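Local coordinates for cell surface protein (Putative S-layer protein) (Clostridioides difficile R20291, PDB 5NJL), which mediates cell adhesion in vitro and is probably a surface adhesin of the S-layer, at residues 25-30 / 38-43. Numbering follows the deposited sequence.
Sequences MSQKYT and PIYEIK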
ATOM      1  N   MET A  25      -4.917  -3.049  14.979  1.00 29.30           N
ATOM      2  CA  MET A  25      -5.810  -1.983  15.462  1.00 29.68           C
ATOM      3  C   MET A  25      -5.293  -1.333  16.752  1.00 27.34           C
ATOM      4  O   MET A  25      -5.672  -0.207  17.052  1.00 28.71           O
ATOM      5  CB  MET A  25      -7.239  -2.497  15.652  1.00 30.45           C
ATOM      6  CG  MET A  25      -7.929  -2.842  14.346  1.00 31.20           C
ATOM      7  SD  MET A  25      -9.651  -3.364  14.497  1.00 30.03           S
ATOM      8  CE  MET A  25     -10.500  -1.791  14.622  1.00 30.18           C
ATOM      9  N   SER A  26      -4.433  -2.023  17.492  1.00 27.35           N
ATOM     10  CA  SER A  26      -3.848  -1.461  18.703  1.00 28.68           C
ATOM     11  C   SER A  26      -2.688  -0.522  18.378  1.00 29.85           C
ATOM     12  O   SER A  26      -2.194   0.155  19.283  1.00 27.91           O
ATOM     13  CB  SER A  26      -3.389  -2.567  19.667  1.00 31.60           C
ATOM     14  OG  SER A  26      -2.307  -3.302  19.117  1.00 34.18           O
ATOM     15  N   GLN A  27      -2.245  -0.465  17.107  1.00 28.44           N
ATOM     16  CA  GLN A  27      -1.043   0.294  16.782  1.00 29.34           C
ATOM     17  C   GLN A  27      -1.425   1.743  16.537  1.00 26.66           C
ATOM     18  O   GLN A  27      -2.278   2.032  15.716  1.00 27.61           O
ATOM     19  CB  GLN A  27      -0.311  -0.286  15.575  1.00 29.39           C
ATOM     20  CG  GLN A  27       0.311  -1.632  15.837  1.00 32.14           C
ATOM     21  CD  GLN A  27       1.092  -2.125  14.654  1.00 37.44           C
ATOM     22  OE1 GLN A  27       1.758  -1.340  13.957  1.00 41.13           O
ATOM     23  NE2 GLN A  27       1.024  -3.434  14.408  1.00 42.01           N
ATOM     24  N   LYS A  28      -0.748   2.636  17.244  1.00 25.82           N
ATOM     25  CA  LYS A  28      -0.979   4.069  17.162  1.00 26.98           C
ATOM     26  C   LYS A  28       0.323   4.803  16.771  1.00 25.10           C
ATOM     27  O   LYS A  28       1.429   4.361  17.085  1.00 26.82           O
ATOM     28  CB  LYS A  28      -1.429   4.598  18.536  1.00 29.16           C
ATOM     29  CG  LYS A  28      -2.687   3.956  19.138  1.00 33.55           C
ATOM     30  CD  LYS A  28      -2.739   4.239  20.639  1.00 39.37           C
ATOM     31  CE  LYS A  28      -4.121   4.002  21.220  1.00 46.67           C
ATOM     32  NZ  LYS A  28      -4.532   2.571  21.088  1.00 51.13           N
ATOM     33  N   TYR A  29       0.171   5.975  16.191  1.00 24.72           N
ATOM     34  CA  TYR A  29       1.305   6.864  15.990  1.00 25.35           C
ATOM     35  C   TYR A  29       1.873   7.258  17.371  1.00 25.68           C
ATOM     36  O   TYR A  29       1.113   7.415  18.336  1.00 24.45           O
ATOM     37  CB  TYR A  29       0.875   8.096  15.197  1.00 24.93           C
ATOM     38  CG  TYR A  29       0.408   7.798  13.789  1.00 24.52           C
ATOM     39  CD1 TYR A  29       1.336   7.593  12.758  1.00 24.73           C
ATOM     40  CD2 TYR A  29      -0.958   7.767  13.468  1.00 24.57           C
ATOM     41  CE1 TYR A  29       0.918   7.316  11.463  1.00 25.11           C
ATOM     42  CE2 TYR A  29      -1.394   7.479  12.169  1.00 25.65           C
ATOM     43  CZ  TYR A  29      -0.462   7.252  11.167  1.00 25.74           C
ATOM     44  OH  TYR A  29      -0.857   7.001   9.878  1.00 25.35           O
ATOM     45  N   THR A  30       3.197   7.348  17.471  1.00 25.80           N
ATOM     46  CA  THR A  30       3.866   7.667  18.733  1.00 28.33           C
ATOM     47  C   THR A  30       4.531   9.033  18.676  1.00 29.90           C
ATOM     48  O   THR A  30       5.315   9.360  19.556  1.00 32.54           O
ATOM     49  CB  THR A  30       4.897   6.594  19.120  1.00 29.66           C
ATOM     50  OG1 THR A  30       5.869   6.455  18.068  1.00 29.29           O
ATOM     51  CG2 THR A  30       4.211   5.254  19.386  1.00 30.01           C
ATOM     52  N   PRO A  38      -4.964   5.824  15.468  1.00 25.41           N
ATOM     53  CA  PRO A  38      -4.597   4.544  14.856  1.00 26.45           C
ATOM     54  C   PRO A  38      -3.864   4.675  13.487  1.00 24.95           C
ATOM     55  O   PRO A  38      -4.211   5.534  12.665  1.00 25.53           O
ATOM     56  CB  PRO A  38      -5.950   3.822  14.692  1.00 28.09           C
ATOM     57  CG  PRO A  38      -6.990   4.891  14.733  1.00 31.07           C
ATOM     58  CD  PRO A  38      -6.428   5.983  15.602  1.00 29.17           C
ATOM     59  N   ILE A  39      -2.875   3.820  13.287  1.00 25.33           N
ATOM     60  CA  ILE A  39      -2.111   3.757  12.041  1.00 26.49           C
ATOM     61  C   ILE A  39      -2.909   3.044  10.947  1.00 27.87           C
ATOM     62  O   ILE A  39      -2.783   3.400   9.795  1.00 28.62           O
ATOM     63  CB  ILE A  39      -0.767   3.062  12.272  1.00 27.00           C
ATOM     64  CG1 ILE A  39       0.110   3.919  13.186  1.00 27.19           C
ATOM     65  CG2 ILE A  39      -0.028   2.781  10.969  1.00 28.64           C
ATOM     66  CD1 ILE A  39       1.216   3.138  13.844  1.00 28.11           C
ATOM     67  N   TYR A  40      -3.736   2.065  11.323  1.00 28.39           N
ATOM     68  CA  TYR A  40      -4.482   1.238  10.373  1.00 28.49           C
ATOM     69  C   TYR A  40      -5.957   1.557  10.314  1.00 30.24           C
ATOM     70  O   TYR A  40      -6.584   1.989  11.321  1.00 28.92           O
ATOM     71  CB  TYR A  40      -4.232  -0.252  10.669  1.00 29.05           C
ATOM     72  CG  TYR A  40      -2.794  -0.633  10.459  1.00 30.27           C
ATOM     73  CD1 TYR A  40      -2.323  -1.002   9.181  1.00 31.90           C
ATOM     74  CD2 TYR A  40      -1.870  -0.577  11.502  1.00 30.09           C
ATOM     75  CE1 TYR A  40      -0.989  -1.312   8.974  1.00 32.33           C
ATOM     76  CE2 TYR A  40      -0.540  -0.878  11.302  1.00 31.36           C
ATOM     77  CZ  TYR A  40      -0.110  -1.254  10.031  1.00 35.39           C
ATOM     78  OH  TYR A  40       1.207  -1.550   9.831  1.00 36.29           O
ATOM     79  N   GLU A  41      -6.503   1.416   9.097  1.00 28.55           N
ATOM     80  CA  GLU A  41      -7.901   1.607   8.837  1.00 29.61           C
ATOM     81  C   GLU A  41      -8.434   0.259   8.376  1.00 30.34           C
ATOM     82  O   GLU A  41      -7.989  -0.278   7.349  1.00 27.66           O
ATOM     83  CB  GLU A  41      -8.167   2.662   7.759  1.00 32.70           C
ATOM     84  CG  GLU A  41      -9.642   2.966   7.543  1.00 35.68           C
ATOM     85  CD  GLU A  41      -9.877   4.108   6.573  1.00 41.87           C
ATOM     86  OE1 GLU A  41      -9.562   5.254   6.909  1.00 51.79           O
ATOM     87  OE2 GLU A  41     -10.383   3.871   5.473  1.00 47.61           O
ATOM     88  N   ILE A  42      -9.384  -0.272   9.143  1.00 28.50           N
ATOM     89  CA  ILE A  42      -9.967  -1.583   8.844  1.00 28.60           C
ATOM     90  C   ILE A  42     -11.394  -1.349   8.418  1.00 26.96           C
ATOM     91  O   ILE A  42     -12.146  -0.609   9.083  1.00 26.85           O
ATOM     92  CB  ILE A  42      -9.949  -2.516  10.069  1.00 28.85           C
ATOM     93  CG1 ILE A  42      -8.569  -2.560  10.706  1.00 28.61           C
ATOM     94  CG2 ILE A  42     -10.434  -3.920   9.691  1.00 28.24           C
ATOM     95  CD1 ILE A  42      -7.455  -3.034   9.810  1.00 29.58           C
ATOM     96  N   LYS A  43     -11.776  -1.955   7.297  1.00 27.26           N
ATOM     97  CA  LYS A  43     -13.131  -1.870   6.835  1.00 29.69           C
ATOM     98  C   LYS A  43     -13.685  -3.294   6.670  1.00 29.17           C
ATOM     99  O   LYS A  43     -12.943  -4.234   6.400  1.00 28.03           O
ATOM    100  CB  LYS A  43     -13.236  -1.123   5.511  1.00 33.75           C
ATOM    101  CG  LYS A  43     -12.848   0.339   5.527  1.00 36.23           C
ATOM    102  CD  LYS A  43     -13.155   0.934   4.161  1.00 41.17           C
ATOM    103  CE  LYS A  43     -12.560   2.318   4.013  1.00 45.12           C
ATOM    104  NZ  LYS A  43     -13.175   3.013   2.849  1.00 47.68           N
TER
HETATM  105  O   HOH W   1      -4.074   0.959  14.030  1.00 26.99           O
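Where Gln-27 meets Ile-39, a single carbonyl oxygen gathers most of the polar contact between the loop and the residues leading into strand 40-45. Gln-27 O accepts a nearly straight hydrogen bond from Ile-39 N (3.1 Å, 173° at the hydrogen), and Pro-38 CA adds a CA-H...O contact to it. A water donates to Gln-27 O at 2.7 Å and accepts in turn from Tyr-40 N, extending the link by one residue. Beside these bonds Lys-28 and Pro-38 form a lone beta bridge.

Apolar contact centres on Ile-39, wedged between two tyrosines. With CG1 anti to its carbonyl carbon (chi1 -66°), it sets CG1 over the middle of the Tyr-29 ring, 3.7 Å from the centroid, a CH-pi contact. Its other branch, CG2, covers a face of the Tyr-40 ring near the rim. At the edge of that second ring, Gln-27 OE1 lies 3.5 Å from Tyr-40 CE2, the amide plane almost perpendicular to the ring. Farther along, Met-25 CG rests against Ile-42 CG1 at 3.7 Å.

The contact exemplifies a helix-to-strand connection folded back on itself: one bridge and one direct bond, not regular sheet pairing, tie the loop leaving helix 14-25 to the start of strand 40-45, which runs between strands 72-79 and 52-54. Ile-42 also touches Val-21 of the helix, Met-25 reaches Ile-54, and Tyr-29 OH is hydrogen-bonded to Gly-81 O just beyond strand 72-79.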